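Class II aldolase/adducin domain protein (Pseudomonas syringae pv. phaseolicola 1448A, PDB 3OCR) is of undetermined function but belongs to the class II aldolase/adducin family, which includes metal-dependent sugar-phosphate aldolases and the actin-binding adducins. Local coordinates at residues A[158-163]-A[176-181]; A[144-149]-A[227-232]. One frame throughout, in Å; residues are numbered along the deposited sequence.

From the N terminus, the chain first reaches residues 144-149, the loop leading into helix 148-151, and then strand 157-160 at one border of the sheet. Contact 1 closes a short loop here: helix 169-179 comes back so that residues 176-181 lie against 158-163, before the chain enters strand 184-187. Strand 191-196 and the long helix 199-219 follow, and residues 227-232 then return to 144-149, so that contact 2 closes a much wider loop with contact 1 wholly inside it. The contacts do not touch; their centres lie about 23 Å apart. Contact 1 ties a helix to the sheet; contact 2 ties the connection before helix 232-243 to the one before helix 148-151.

Contact 1 of 2, residues A[158-163]-A[176-181]; sequences AYHGYE and VADLGD
Asp178 lies with its side chain across the last residues of strand 157-160, its CB 3.5 Å from Tyr159 O and its carboxylate at the edge of the His160 ring. Its CG stands anti to the carbonyl carbon, while His160 CG is anti to its backbone N (chi1 174°), and the two side chains meet crosswise. His160 ND1 gives its hydrogen to Asp178 OD2 at 2.7 Å with an N-H...O angle of 159°. The acceptor sits close to the ring plane and uses its anti lone pair, although the ring and carboxylate planes are 56° apart. Asp178 OD2 has a second donor: a water 3.0 Å away, which in turn accepts from Gly161 N. A second water accepts from Tyr159 N and donates to Asp178 O, 3.1 Å away, so one water links the strand and another the residue after it to Asp178. Deeper in, Ala158 CB presses on the helix backbone, 3.3 Å from Asp178 O, with Leu179 CD1 beside it. Helix 169-179 stops just beyond, where Gly180 takes a positive phi.

The contact lies within the beta-alpha-beta unit formed by strand 157-160, helix 169-179 and the parallel strand 184-187, and seats the helix against the outermost strand at this border of the sheet within the chain. The far ring nitrogen, His160 NE2, is hydrogen-bonded to Glu171 OE2, so that one helix holds the imidazole at both nitrogens. Flanked by two carboxylates, a buried His160 is probably protonated, with a raised pKa, and its rotation is fixed by the pair of bonds.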
loop_
_atom_site.group_PDB
_atom_site.type_symbol
_atom_site.label_atom_id
_atom_site.label_comp_id
_atom_site.label_asym_id
_atom_site.label_seq_id
_atom_site.Cartn_x
_atom_site.Cartn_y
_atom_site.Cartn_z
ATOM N N ALA A 158 22.987 -1.553 -16.568
ATOM C CA ALA A 158 24.088 -0.619 -16.368
ATOM C C ALA A 158 23.879 0.153 -15.068
ATOM O O ALA A 158 22.750 0.336 -14.630
ATOM C CB ALA A 158 24.207 0.351 -17.546
ATOM N N TYR A 159 24.982 0.572 -14.433
ATOM C CA TYR A 159 24.896 1.516 -13.301
ATOM C C TYR A 159 25.616 2.837 -13.579
ATOM O O TYR A 159 26.708 2.868 -14.195
ATOM C CB TYR A 159 25.461 0.882 -12.022
ATOM C CG TYR A 159 24.611 -0.220 -11.497
ATOM C CD1 TYR A 159 24.681 -1.502 -12.051
ATOM C CD2 TYR A 159 23.715 0.009 -10.451
ATOM C CE1 TYR A 159 23.873 -2.528 -11.583
ATOM C CE2 TYR A 159 22.906 -1.018 -9.963
ATOM C CZ TYR A 159 22.999 -2.281 -10.528
ATOM O OH TYR A 159 22.191 -3.284 -10.049
ATOM N N HIS A 160 25.029 3.920 -13.078
ATOM C CA HIS A 160 25.575 5.263 -13.241
ATOM C C HIS A 160 25.555 5.954 -11.861
ATOM O O HIS A 160 24.486 6.140 -11.262
ATOM C CB HIS A 160 24.745 6.039 -14.298
ATOM C CG HIS A 160 25.139 7.479 -14.446
ATOM N ND1 HIS A 160 26.293 7.875 -15.095
ATOM C CD2 HIS A 160 24.524 8.617 -14.040
ATOM C CE1 HIS A 160 26.385 9.192 -15.058
ATOM N NE2 HIS A 160 25.317 9.667 -14.434
ATOM N N GLY A 161 26.747 6.263 -11.353
ATOM C CA GLY A 161 26.943 7.022 -10.104
ATOM C C GLY A 161 26.289 8.399 -10.119
ATOM O O GLY A 161 26.331 9.087 -11.127
ATOM N N TYR A 162 25.703 8.801 -8.993
ATOM C CA TYR A 162 24.960 10.054 -8.890
ATOM C C TYR A 162 25.871 11.282 -8.921
ATOM O O TYR A 162 26.867 11.354 -8.178
ATOM C CB TYR A 162 24.108 10.093 -7.616
ATOM C CG TYR A 162 23.103 11.243 -7.614
ATOM C CD1 TYR A 162 22.155 11.371 -8.631
ATOM C CD2 TYR A 162 23.138 12.230 -6.609
ATOM C CE1 TYR A 162 21.229 12.447 -8.641
ATOM C CE2 TYR A 162 22.237 13.299 -6.616
ATOM C CZ TYR A 162 21.276 13.386 -7.629
ATOM O OH TYR A 162 20.417 14.465 -7.623
ATOM N N GLU A 163 25.513 12.259 -9.746
ATOM C CA GLU A 163 26.328 13.481 -9.837
ATOM C C GLU A 163 25.555 14.794 -9.617
ATOM O O GLU A 163 26.128 15.864 -9.687
ATOM C CB GLU A 163 27.115 13.514 -11.155
ATOM C CG GLU A 163 27.960 12.261 -11.402
ATOM C CD GLU A 163 28.898 12.411 -12.585
ATOM O OE1 GLU A 163 29.464 13.514 -12.763
ATOM O OE2 GLU A 163 29.069 11.427 -13.340
ATOM N N VAL A 176 26.599 7.997 -21.044
ATOM C CA VAL A 176 26.628 7.215 -22.280
ATOM C C VAL A 176 27.653 6.068 -22.154
ATOM O O VAL A 176 27.355 4.918 -22.502
ATOM C CB VAL A 176 26.888 8.131 -23.523
ATOM C CG1 VAL A 176 27.234 7.312 -24.764
ATOM C CG2 VAL A 176 25.661 9.040 -23.800
ATOM N N ALA A 177 28.839 6.372 -21.624
ATOM C CA ALA A 177 29.854 5.349 -21.394
ATOM C C ALA A 177 29.363 4.246 -20.459
ATOM O O ALA A 177 29.578 3.067 -20.730
ATOM C CB ALA A 177 31.154 5.975 -20.867
ATOM N N ASP A 178 28.675 4.635 -19.382
ATOM C CA ASP A 178 28.099 3.686 -18.435
ATOM C C ASP A 178 27.030 2.794 -19.081
ATOM O O ASP A 178 27.020 1.593 -18.867
ATOM C CB ASP A 178 27.499 4.416 -17.223
ATOM C CG ASP A 178 28.548 5.075 -16.326
ATOM O OD1 ASP A 178 29.723 4.642 -16.288
ATOM O OD2 ASP A 178 28.187 6.061 -15.659
ATOM N N LEU A 179 26.115 3.375 -19.851
ATOM C CA LEU A 179 25.094 2.577 -20.508
ATOM C C LEU A 179 25.684 1.563 -21.494
ATOM O O LEU A 179 25.248 0.393 -21.548
ATOM C CB LEU A 179 24.104 3.495 -21.221
ATOM C CG LEU A 179 22.939 2.807 -21.930
ATOM C CD1 LEU A 179 22.003 2.182 -20.893
ATOM C CD2 LEU A 179 22.196 3.825 -22.772
ATOM N N GLY A 180 26.695 2.005 -22.257
ATOM C CA GLY A 180 27.342 1.149 -23.274
ATOM C C GLY A 180 26.289 0.620 -24.228
ATOM O O GLY A 180 25.444 1.382 -24.730
ATOM N N ASP A 181 26.313 -0.693 -24.435
ATOM C CA ASP A 181 25.417 -1.371 -25.376
ATOM C C ASP A 181 24.077 -1.794 -24.769
ATOM O O ASP A 181 23.230 -2.337 -25.478
ATOM C CB ASP A 181 26.113 -2.602 -25.965
ATOM C CG ASP A 181 27.245 -2.240 -26.904
ATOM O OD1 ASP A 181 27.338 -1.060 -27.292
ATOM O OD2 ASP A 181 28.042 -3.132 -27.258
HETATM O O HOH W 1 27.531 0.191 -16.156
HETATM O O HOH W 2 29.131 5.709 -12.834
#

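Contact 2 of 2, residues A[144-149]-A[227-232]; sequences LPISQH and LVFPPR
The inverse gamma turn centred on Pro145, in the loop leading into helix 148-151, packs against the extended connection between helices 199-219 and 232-243. Of residues 227-232, Phe229 makes the broadest contact, through its ring. Ile146 CG2 sits over one face of its ring, 4.0 Å from the centroid and 17° off the normal, a CH-pi contact offset toward the rim at the CD1-CE1 bond. Pro145 CD meets the same ring at its edge, 3.9 Å from Phe229 CE1, and Leu144 CD2 lies more loosely along that edge. The aromatic ring is thus met on a face and on its rim by three consecutive residues. Ile146 places CG1 in the crowded position between its backbone N and carbonyl carbon (chi1 48°), which leaves CG2 anti to the carbonyl carbon and directed at the ring.

The turn carries a weak hydrogen bond from Ile146 N to Leu144 O, and Ser150 OG is hydrogen-bonded to both of these atoms as well. Ser147, which follows, is the N-cap of helix 148-151. Beside the aromatic ring, Leu144 and Leu227 cross nearly at right angles and meet tip to tip, CD1 to CD1 at 3.6 Å. Leu227 CD1 also touches Ile146 CG2, and Ala219 of helix 199-219 adjoins Leu227 and Ile146. At the other end, Pro145 O is buried against Pro230 CD at 3.4 Å, a carbonyl with no hydrogen-bonding partner in the model. The neighbouring backbone oxygens of both segments are used between subunits: Asn189 of the third subunit donates from ND2 to Ile146 O and Val228 O, so its amide joins the two segments from across the interface.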
loop_
_atom_site.group_PDB
_atom_site.type_symbol
_atom_site.label_atom_id
_atom_site.label_comp_id
_atom_site.label_asym_id
_atom_site.label_seq_id
_atom_site.Cartn_x
_atom_site.Cartn_y
_atom_site.Cartn_z
ATOM N N LEU A 144 19.569 -7.275 -6.727
ATOM C CA LEU A 144 20.093 -8.569 -6.306
ATOM C C LEU A 144 19.490 -9.717 -7.151
ATOM O O LEU A 144 18.343 -9.608 -7.601
ATOM C CB LEU A 144 19.801 -8.754 -4.802
ATOM C CG LEU A 144 20.399 -7.709 -3.828
ATOM C CD1 LEU A 144 19.800 -7.878 -2.426
ATOM C CD2 LEU A 144 21.912 -7.832 -3.728
ATOM N N PRO A 145 20.255 -10.805 -7.382
ATOM C CA PRO A 145 19.694 -11.941 -8.130
ATOM C C PRO A 145 18.938 -12.942 -7.203
ATOM O O PRO A 145 19.426 -14.034 -6.931
ATOM C CB PRO A 145 20.930 -12.566 -8.771
ATOM C CG PRO A 145 22.050 -12.312 -7.802
ATOM C CD PRO A 145 21.680 -11.024 -7.039
ATOM N N ILE A 146 17.770 -12.556 -6.711
ATOM C CA ILE A 146 17.090 -13.360 -5.652
ATOM C C ILE A 146 15.656 -13.726 -6.002
ATOM O O ILE A 146 14.929 -14.309 -5.185
ATOM C CB ILE A 146 17.140 -12.669 -4.252
ATOM C CG1 ILE A 146 16.719 -11.193 -4.323
ATOM C CG2 ILE A 146 18.555 -12.730 -3.687
ATOM C CD1 ILE A 146 15.223 -10.982 -4.364
ATOM N N SER A 147 15.250 -13.380 -7.209
ATOM C CA SER A 147 13.920 -13.713 -7.689
ATOM C C SER A 147 13.979 -13.975 -9.186
ATOM O O SER A 147 14.867 -13.485 -9.872
ATOM C CB SER A 147 12.928 -12.588 -7.388
ATOM O OG SER A 147 13.186 -11.413 -8.184
ATOM N N GLN A 148 13.024 -14.733 -9.722
ATOM C CA GLN A 148 12.968 -14.921 -11.175
ATOM C C GLN A 148 12.973 -13.574 -11.915
ATOM O O GLN A 148 13.615 -13.409 -12.954
ATOM C CB GLN A 148 11.732 -15.706 -11.562
ATOM C CG GLN A 148 11.613 -15.940 -13.055
ATOM C CD GLN A 148 10.730 -17.122 -13.369
ATOM O OE1 GLN A 148 9.597 -16.955 -13.864
ATOM N NE2 GLN A 148 11.225 -18.322 -13.073
ATOM N N HIS A 149 12.237 -12.621 -11.362
ATOM C CA HIS A 149 12.078 -11.297 -11.955
ATOM C C HIS A 149 13.385 -10.491 -12.010
ATOM O O HIS A 149 13.681 -9.861 -13.027
ATOM C CB HIS A 149 10.985 -10.534 -11.201
ATOM C CG HIS A 149 9.672 -11.245 -11.215
ATOM N ND1 HIS A 149 9.458 -12.421 -10.521
ATOM C CD2 HIS A 149 8.519 -10.974 -11.869
ATOM C CE1 HIS A 149 8.219 -12.833 -10.737
ATOM N NE2 HIS A 149 7.628 -11.973 -11.546
ATOM N N LEU A 227 18.902 -13.730 2.685
ATOM C CA LEU A 227 18.503 -14.048 1.328
ATOM C C LEU A 227 19.122 -15.335 0.816
ATOM O O LEU A 227 20.266 -15.664 1.160
ATOM C CB LEU A 227 18.827 -12.882 0.390
ATOM C CG LEU A 227 18.115 -11.559 0.647
ATOM C CD1 LEU A 227 18.690 -10.509 -0.264
ATOM C CD2 LEU A 227 16.632 -11.676 0.411
ATOM N N VAL A 228 18.347 -16.078 0.037
ATOM C CA VAL A 228 18.882 -17.220 -0.727
ATOM C C VAL A 228 19.263 -16.748 -2.124
ATOM O O VAL A 228 18.421 -16.265 -2.892
ATOM C CB VAL A 228 17.866 -18.394 -0.894
ATOM C CG1 VAL A 228 18.461 -19.501 -1.753
ATOM C CG2 VAL A 228 17.457 -18.952 0.412
ATOM N N PHE A 229 20.539 -16.927 -2.449
ATOM C CA PHE A 229 21.061 -16.643 -3.781
ATOM C C PHE A 229 21.188 -17.966 -4.536
ATOM O O PHE A 229 22.035 -18.807 -4.166
ATOM C CB PHE A 229 22.446 -15.974 -3.665
ATOM C CG PHE A 229 22.411 -14.588 -3.067
ATOM C CD1 PHE A 229 22.439 -13.467 -3.891
ATOM C CD2 PHE A 229 22.342 -14.405 -1.685
ATOM C CE1 PHE A 229 22.394 -12.180 -3.341
ATOM C CE2 PHE A 229 22.298 -13.117 -1.130
ATOM C CZ PHE A 229 22.326 -12.010 -1.953
ATOM N N PRO A 230 20.353 -18.173 -5.582
ATOM C CA PRO A 230 20.514 -19.368 -6.421
ATOM C C PRO A 230 21.937 -19.457 -6.984
ATOM O O PRO A 230 22.622 -18.430 -7.086
ATOM C CB PRO A 230 19.514 -19.126 -7.567
ATOM C CG PRO A 230 18.498 -18.213 -6.989
ATOM C CD PRO A 230 19.263 -17.304 -6.086
ATOM N N PRO A 231 22.386 -20.670 -7.358
ATOM C CA PRO A 231 23.769 -20.828 -7.791
ATOM C C PRO A 231 24.001 -20.090 -9.097
ATOM O O PRO A 231 23.040 -19.763 -9.817
ATOM C CB PRO A 231 23.921 -22.347 -7.986
ATOM C CG PRO A 231 22.706 -22.960 -7.416
ATOM C CD PRO A 231 21.633 -21.928 -7.472
ATOM N N ARG A 232 25.266 -19.792 -9.357
ATOM C CA ARG A 232 25.682 -19.033 -10.541
ATOM C C ARG A 232 25.180 -19.661 -11.850
ATOM O O ARG A 232 24.720 -18.938 -12.744
ATOM C CB ARG A 232 27.213 -18.870 -10.551
ATOM C CG ARG A 232 27.734 -17.943 -9.444
ATOM C CD ARG A 232 27.965 -16.508 -9.956
ATOM N NE ARG A 232 27.823 -15.466 -8.929
ATOM C CZ ARG A 232 28.727 -15.170 -7.990
ATOM N NH1 ARG A 232 29.876 -15.837 -7.891
ATOM N NH2 ARG A 232 28.467 -14.197 -7.123
#